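Local coordinates for protein type IV pilin structural subunit (Pseudomonas aeruginosa, PDB 3JYZ) that probably serves as the major structural subunit that polymerises into the type IV pilus filament, at residues Gly51-Asp63 with Val69-Leu81. Residues are numbered along the deposited sequence; the frame is centred on the assembly and turned at random.
Sequences GASSKYVTSVLMD and VITITYVADQVGL
Val60 lies against Ile70 on the sheet face turned to helix 4-28, with Val60 CG1 3.6 Å from Ile70 CG2. Both methyl branches are anti to their own backbone N, and the two side chains cross at a slant. Beside them, CG of selenomethionine Met62 meets Ile70 CG1, and the Met62 side chain also touches Ile25 and Trp43. Further along the face, Val57 spreads its two methyls: CG1 touches Ile72 CG2, and CG2 comes 3.9 Å from CE1 of the Tyr74 ring. The Tyr74 hydroxyl is hydrogen-bonded to Val11 O on helix 4-28. Strands 57-62 and 70-74 form an antiparallel hairpin at the edge of the pilin sheet, packed on the long N-terminal helix. A classic beta bulge interrupts it, with Thr58 and Ser59 set against the single Thr73. Thr73 O takes a bent bond from Thr58 N (2.7 Å, 135° at the hydrogen) and a weak one from Ser59 N. On the other face, one water joins Ser59 OG, Thr73 OG1 and Thr71 O. Before the bulge in segment 51-63, the Tyr56 ring edge receives Gln78 CB in its plane, 3.7 Å from CD1. Tyr56 O accepts from Val75 N, which sits well above the carbonyl plane.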
ATOM      1  N   GLY A  51      -3.318  10.490  -6.601  1.00  7.48           N
ATOM      2  CA  GLY A  51      -2.042  10.067  -6.042  1.00  8.49           C
ATOM      3  C   GLY A  51      -1.041   9.647  -7.102  1.00  8.16           C
ATOM      4  O   GLY A  51       0.023  10.242  -7.241  1.00  9.41           O
ATOM      5  N   ALA A  52      -1.386   8.596  -7.837  1.00  8.07           N
ATOM      6  CA  ALA A  52      -0.606   8.147  -8.980  1.00  8.80           C
ATOM      7  C   ALA A  52      -1.519   7.312  -9.849  1.00  9.40           C
ATOM      8  O   ALA A  52      -2.504   6.756  -9.369  1.00 10.11           O
ATOM      9  CB  ALA A  52       0.600   7.323  -8.519  1.00  9.23           C
ATOM     10  N   SER A  53      -1.202   7.223 -11.136  1.00 10.20           N
ATOM     11  CA  SER A  53      -2.032   6.445 -12.036  1.00 11.45           C
ATOM     12  C   SER A  53      -1.245   6.050 -13.282  1.00 11.92           C
ATOM     13  O   SER A  53      -0.156   6.569 -13.535  1.00 13.46           O
ATOM     14  CB  SER A  53      -3.263   7.249 -12.429  1.00 14.30           C
ATOM     15  OG  SER A  53      -2.879   8.345 -13.228  1.00 16.08           O
ATOM     16  N   SER A  54      -1.811   5.126 -14.050  1.00 11.21           N
ATOM     17  CA  SER A  54      -1.164   4.621 -15.251  1.00 11.77           C
ATOM     18  C   SER A  54      -2.226   3.902 -16.056  1.00 13.44           C
ATOM     19  O   SER A  54      -3.392   3.903 -15.688  1.00 13.15           O
ATOM     20  CB  SER A  54      -0.056   3.640 -14.874  1.00 12.74           C
ATOM     21  OG  SER A  54      -0.611   2.454 -14.334  1.00 13.73           O
ATOM     22  N   LYS A  55      -1.841   3.221 -17.097  1.00 14.20           N
ATOM     23  CA  LYS A  55      -2.807   2.451 -17.827  1.00 15.68           C
ATOM     24  C   LYS A  55      -3.484   1.385 -16.970  1.00 15.47           C
ATOM     25  O   LYS A  55      -4.580   1.157 -17.118  1.00 15.87           O
ATOM     26  CB  LYS A  55      -2.162   1.763 -19.069  1.00 16.66           C
ATOM     27  CG  LYS A  55      -3.120   0.907 -19.825  1.00 17.79           C
ATOM     28  CD  LYS A  55      -2.472   0.343 -21.092  1.00 19.18           C
ATOM     29  CE  LYS A  55      -3.367  -0.695 -21.738  1.00 21.19           C
ATOM     30  NZ  LYS A  55      -2.989  -1.026 -23.115  1.00 22.66           N
ATOM     31  N   TYR A  56      -2.806   0.925 -16.016  1.00 14.82           N
ATOM     32  CA  TYR A  56      -3.262  -0.215 -15.231  1.00 15.46           C
ATOM     33  C   TYR A  56      -3.701   0.218 -13.836  1.00 13.16           C
ATOM     34  O   TYR A  56      -4.371  -0.585 -13.251  1.00 12.67           O
ATOM     35  CB  TYR A  56      -2.162  -1.273 -15.131  1.00 18.16           C
ATOM     36  CG  TYR A  56      -1.782  -1.889 -16.458  1.00 22.46           C
ATOM     37  CD1 TYR A  56      -2.755  -2.236 -17.389  1.00 24.14           C
ATOM     38  CD2 TYR A  56      -0.452  -2.124 -16.780  1.00 24.57           C
ATOM     39  CE1 TYR A  56      -2.411  -2.799 -18.602  1.00 25.59           C
ATOM     40  CE2 TYR A  56      -0.100  -2.689 -17.993  1.00 25.64           C
ATOM     41  CZ  TYR A  56      -1.082  -3.023 -18.899  1.00 27.20           C
ATOM     42  OH  TYR A  56      -0.738  -3.587 -20.107  1.00 30.34           O
ATOM     43  N   VAL A  57      -3.334   1.342 -13.384  1.00 11.21           N
ATOM     44  CA  VAL A  57      -3.627   1.813 -12.051  1.00 10.54           C
ATOM     45  C   VAL A  57      -4.522   3.045 -12.066  1.00 10.58           C
ATOM     46  O   VAL A  57      -4.187   3.978 -12.651  1.00 10.81           O
ATOM     47  CB  VAL A  57      -2.365   2.114 -11.295  1.00 10.21           C
ATOM     48  CG1 VAL A  57      -2.673   2.622  -9.911  1.00 10.79           C
ATOM     49  CG2 VAL A  57      -1.579   0.856 -11.219  1.00 10.71           C
ATOM     50  N   THR A  58      -5.681   2.927 -11.444  1.00 10.39           N
ATOM     51  CA  THR A  58      -6.605   4.051 -11.309  1.00 10.38           C
ATOM     52  C   THR A  58      -6.072   5.065 -10.303  1.00  9.82           C
ATOM     53  O   THR A  58      -6.055   6.266 -10.567  1.00 10.75           O
ATOM     54  CB  THR A  58      -7.987   3.566 -10.851  1.00 12.22           C
ATOM     55  OG1 THR A  58      -8.601   2.835 -11.918  1.00 14.75           O
ATOM     56  CG2 THR A  58      -8.893   4.735 -10.463  1.00 13.15           C
ATOM     57  N   SER A  59      -5.607   4.577  -9.159  1.00  8.96           N
ATOM     58  CA  SER A  59      -5.220   5.468  -8.079  1.00  8.03           C
ATOM     59  C   SER A  59      -4.337   4.767  -7.062  1.00  7.85           C
ATOM     60  O   SER A  59      -4.414   3.547  -6.893  1.00  8.25           O
ATOM     61  CB  SER A  59      -6.468   6.032  -7.389  1.00  9.08           C
ATOM     62  OG  SER A  59      -7.277   4.996  -6.856  1.00  9.82           O
ATOM     63  N   VAL A  60      -3.496   5.558  -6.403  1.00  7.11           N
ATOM     64  CA  VAL A  60      -2.657   5.102  -5.302  1.00  7.03           C
ATOM     65  C   VAL A  60      -2.868   6.155  -4.231  1.00  7.15           C
ATOM     66  O   VAL A  60      -2.325   7.254  -4.326  1.00  8.80           O
ATOM     67  CB  VAL A  60      -1.177   5.081  -5.717  1.00  7.40           C
ATOM     68  CG1 VAL A  60      -0.301   4.619  -4.559  1.00  8.45           C
ATOM     69  CG2 VAL A  60      -0.980   4.182  -6.948  1.00  8.44           C
ATOM     70  N   LEU A  61      -3.685   5.837  -3.231  1.00  6.15           N
ATOM     71  CA  LEU A  61      -4.111   6.857  -2.274  1.00  6.61           C
ATOM     72  C   LEU A  61      -3.768   6.493  -0.839  1.00  7.30           C
ATOM     73  O   LEU A  61      -3.961   5.352  -0.408  1.00  7.41           O
ATOM     74  CB  LEU A  61      -5.616   7.112  -2.398  1.00  6.92           C
ATOM     75  CG  LEU A  61      -6.024   7.883  -3.657  1.00  8.34           C
ATOM     76  CD1 LEU A  61      -7.533   7.809  -3.849  1.00  9.89           C
ATOM     77  CD2 LEU A  61      -5.555   9.336  -3.608  1.00  8.51           C
HETATM   78  N   MSE A  62      -3.284   7.479  -0.091  1.00  8.01           N
HETATM   79  CA  MSE A  62      -3.065   7.310   1.339  1.00  8.34           C
HETATM   80  C   MSE A  62      -4.357   7.566   2.102  1.00  7.82           C
HETATM   81  O   MSE A  62      -5.140   8.446   1.752  1.00  8.64           O
HETATM   82  CB  MSE A  62      -1.983   8.261   1.829  1.00 10.08           C
HETATM   83  CG  MSE A  62      -0.626   7.934   1.266  1.00 11.37           C
HETATM   84 SE   MSE A  62       0.758   9.174   1.835  1.00 15.66          SE
HETATM   85  CE  MSE A  62       0.744   8.859   3.741  1.00 17.37           C
ATOM     86  N   ASP A  63      -4.581   6.778   3.141  1.00  7.55           N
ATOM     87  CA  ASP A  63      -5.805   6.882   3.921  1.00  9.03           C
ATOM     88  C   ASP A  63      -6.080   8.331   4.325  1.00  8.50           C
ATOM     89  O   ASP A  63      -5.190   9.016   4.826  1.00  8.78           O
ATOM     90  CB  ASP A  63      -5.660   5.995   5.151  1.00 10.97           C
ATOM     91  CG  ASP A  63      -6.901   5.964   5.996  1.00 13.95           C
ATOM     92  OD1 ASP A  63      -7.051   6.864   6.849  1.00 15.23           O
ATOM     93  OD2 ASP A  63      -7.703   5.022   5.833  1.00 16.32           O
ATOM     94  N   VAL A  69      -1.758   4.245   5.498  1.00  7.57           N
ATOM     95  CA  VAL A  69      -2.124   3.054   4.728  1.00  7.66           C
ATOM     96  C   VAL A  69      -2.450   3.412   3.279  1.00  8.20           C
ATOM     97  O   VAL A  69      -3.237   4.323   3.027  1.00  8.54           O
ATOM     98  CB  VAL A  69      -3.305   2.308   5.364  1.00  7.21           C
ATOM     99  CG1 VAL A  69      -3.782   1.169   4.442  1.00  7.83           C
ATOM    100  CG2 VAL A  69      -2.907   1.759   6.731  1.00  8.65           C
ATOM    101  N   ILE A  70      -1.845   2.700   2.330  1.00  7.75           N
ATOM    102  CA  ILE A  70      -2.019   2.996   0.913  1.00  7.74           C
ATOM    103  C   ILE A  70      -2.947   1.987   0.242  1.00  7.90           C
ATOM    104  O   ILE A  70      -2.772   0.782   0.386  1.00  8.69           O
ATOM    105  CB  ILE A  70      -0.662   2.962   0.174  1.00  7.88           C
ATOM    106  CG1 ILE A  70       0.258   4.078   0.680  1.00  8.05           C
ATOM    107  CG2 ILE A  70      -0.858   3.072  -1.345  1.00  8.25           C
ATOM    108  CD1 ILE A  70       1.704   3.971   0.209  1.00  9.14           C
ATOM    109  N   THR A  71      -3.930   2.482  -0.502  1.00  6.68           N
ATOM    110  CA  THR A  71      -4.770   1.615  -1.321  1.00  7.32           C
ATOM    111  C   THR A  71      -4.428   1.833  -2.782  1.00  7.81           C
ATOM    112  O   THR A  71      -4.471   2.969  -3.276  1.00  8.48           O
ATOM    113  CB  THR A  71      -6.263   1.916  -1.115  1.00  7.92           C
ATOM    114  OG1 THR A  71      -6.589   1.725   0.263  1.00  9.23           O
ATOM    115  CG2 THR A  71      -7.128   1.000  -1.978  1.00  7.88           C
ATOM    116  N   ILE A  72      -4.066   0.754  -3.466  1.00  7.39           N
ATOM    117  CA  ILE A  72      -3.869   0.801  -4.905  1.00  7.15           C
ATOM    118  C   ILE A  72      -5.112   0.215  -5.556  1.00  7.61           C
ATOM    119  O   ILE A  72      -5.504  -0.924  -5.259  1.00  7.87           O
ATOM    120  CB  ILE A  72      -2.679  -0.037  -5.336  1.00  7.54           C
ATOM    121  CG1 ILE A  72      -1.418   0.397  -4.592  1.00  8.85           C
ATOM    122  CG2 ILE A  72      -2.490   0.059  -6.850  1.00  8.97           C
ATOM    123  CD1 ILE A  72      -0.249  -0.554  -4.832  1.00 10.28           C
ATOM    124  N   THR A  73      -5.737   1.003  -6.428  1.00  7.90           N
ATOM    125  CA  THR A  73      -6.907   0.568  -7.174  1.00  8.72           C
ATOM    126  C   THR A  73      -6.513   0.386  -8.631  1.00  9.19           C
ATOM    127  O   THR A  73      -5.973   1.295  -9.254  1.00  9.53           O
ATOM    128  CB  THR A  73      -8.040   1.604  -7.054  1.00 10.18           C
ATOM    129  OG1 THR A  73      -8.410   1.747  -5.677  1.00 10.51           O
ATOM    130  CG2 THR A  73      -9.263   1.172  -7.883  1.00 10.55           C
ATOM    131  N   TYR A  74      -6.773  -0.801  -9.172  1.00  9.45           N
ATOM    132  CA  TYR A  74      -6.391  -1.121 -10.543  1.00  9.70           C
ATOM    133  C   TYR A  74      -7.531  -0.908 -11.527  1.00 11.97           C
ATOM    134  O   TYR A  74      -8.691  -1.000 -11.150  1.00 13.43           O
ATOM    135  CB  TYR A  74      -5.934  -2.578 -10.607  1.00 10.74           C
ATOM    136  CG  TYR A  74      -4.629  -2.765  -9.893  1.00  9.87           C
ATOM    137  CD1 TYR A  74      -3.434  -2.607 -10.563  1.00 10.11           C
ATOM    138  CD2 TYR A  74      -4.594  -3.046  -8.533  1.00 10.12           C
ATOM    139  CE1 TYR A  74      -2.226  -2.753  -9.916  1.00 10.06           C
ATOM    140  CE2 TYR A  74      -3.383  -3.193  -7.869  1.00 10.35           C
ATOM    141  CZ  TYR A  74      -2.207  -3.050  -8.573  1.00  9.52           C
ATOM    142  OH  TYR A  74      -0.979  -3.186  -7.955  1.00  9.62           O
ATOM    143  N   VAL A  75      -7.187  -0.617 -12.778  1.00 12.68           N
ATOM    144  CA  VAL A  75      -8.195  -0.548 -13.833  1.00 14.20           C
ATOM    145  C   VAL A  75      -8.495  -1.990 -14.236  1.00 16.04           C
ATOM    146  O   VAL A  75      -7.729  -2.615 -14.974  1.00 15.89           O
ATOM    147  CB  VAL A  75      -7.719   0.283 -15.038  1.00 14.22           C
ATOM    148  CG1 VAL A  75      -8.897   0.559 -15.983  1.00 15.04           C
ATOM    149  CG2 VAL A  75      -7.089   1.604 -14.565  1.00 13.65           C
ATOM    150  N   ALA A  76      -9.597  -2.514 -13.714  1.00 17.56           N
ATOM    151  CA  ALA A  76      -9.889  -3.941 -13.832  1.00 19.34           C
ATOM    152  C   ALA A  76      -9.820  -4.452 -15.273  1.00 20.36           C
ATOM    153  O   ALA A  76      -9.212  -5.484 -15.539  1.00 20.91           O
ATOM    154  CB  ALA A  76     -11.224  -4.262 -13.207  1.00 20.49           C
ATOM    155  N   ASP A  77     -10.416  -3.732 -16.214  1.00 21.18           N
ATOM    156  CA  ASP A  77     -10.468  -4.262 -17.574  1.00 22.11           C
ATOM    157  C   ASP A  77      -9.189  -4.069 -18.407  1.00 21.95           C
ATOM    158  O   ASP A  77      -9.086  -4.583 -19.525  1.00 22.62           O
ATOM    159  CB  ASP A  77     -11.725  -3.783 -18.314  1.00 23.70           C
ATOM    160  CG  ASP A  77     -11.702  -2.299 -18.629  1.00 25.77           C
ATOM    161  OD1 ASP A  77     -10.683  -1.630 -18.353  1.00 25.75           O
ATOM    162  OD2 ASP A  77     -12.712  -1.805 -19.169  1.00 26.92           O
ATOM    163  N   GLN A  78      -8.210  -3.348 -17.867  1.00 21.07           N
ATOM    164  CA  GLN A  78      -6.907  -3.249 -18.511  1.00 21.61           C
ATOM    165  C   GLN A  78      -5.952  -4.291 -17.934  1.00 22.25           C
ATOM    166  O   GLN A  78      -5.042  -4.772 -18.614  1.00 23.72           O
ATOM    167  CB  GLN A  78      -6.305  -1.845 -18.357  1.00 21.44           C
ATOM    168  CG  GLN A  78      -7.183  -0.696 -18.868  1.00 21.20           C
ATOM    169  CD  GLN A  78      -7.467  -0.766 -20.360  1.00 22.45           C
ATOM    170  OE1 GLN A  78      -6.581  -1.070 -21.163  1.00 23.60           O
ATOM    171  NE2 GLN A  78      -8.704  -0.472 -20.738  1.00 22.24           N
ATOM    172  N   VAL A  79      -6.162  -4.631 -16.666  1.00 20.91           N
ATOM    173  CA  VAL A  79      -5.293  -5.570 -15.978  1.00 20.11           C
ATOM    174  C   VAL A  79      -5.749  -7.008 -16.200  1.00 21.75           C
ATOM    175  O   VAL A  79      -4.919  -7.900 -16.389  1.00 22.97           O
ATOM    176  CB  VAL A  79      -5.253  -5.266 -14.467  1.00 18.34           C
ATOM    177  CG1 VAL A  79      -4.400  -6.287 -13.736  1.00 18.48           C
ATOM    178  CG2 VAL A  79      -4.719  -3.867 -14.233  1.00 18.57           C
ATOM    179  N   GLY A  80      -7.063  -7.222 -16.184  1.00 21.57           N
ATOM    180  CA  GLY A  80      -7.632  -8.558 -16.281  1.00 21.25           C
ATOM    181  C   GLY A  80      -8.259  -9.046 -14.981  1.00 21.68           C
ATOM    182  O   GLY A  80      -8.265 -10.247 -14.701  1.00 22.50           O
ATOM    183  N   LEU A  81      -8.798  -8.123 -14.190  1.00 21.48           N
ATOM    184  CA  LEU A  81      -9.327  -8.444 -12.871  1.00 20.74           C
ATOM    185  C   LEU A  81     -10.845  -8.333 -12.811  1.00 22.58           C
ATOM    186  O   LEU A  81     -11.452  -7.650 -13.635  1.00 23.31           O
ATOM    187  CB  LEU A  81      -8.742  -7.484 -11.833  1.00 18.80           C
ATOM    188  CG  LEU A  81      -7.233  -7.527 -11.631  1.00 17.62           C
ATOM    189  CD1 LEU A  81      -6.783  -6.262 -10.913  1.00 16.94           C
ATOM    190  CD2 LEU A  81      -6.825  -8.773 -10.855  1.00 17.48           C
TER
HETATM  191  O   HOH W   1      -6.917   3.730  -4.448  1.00  9.03           O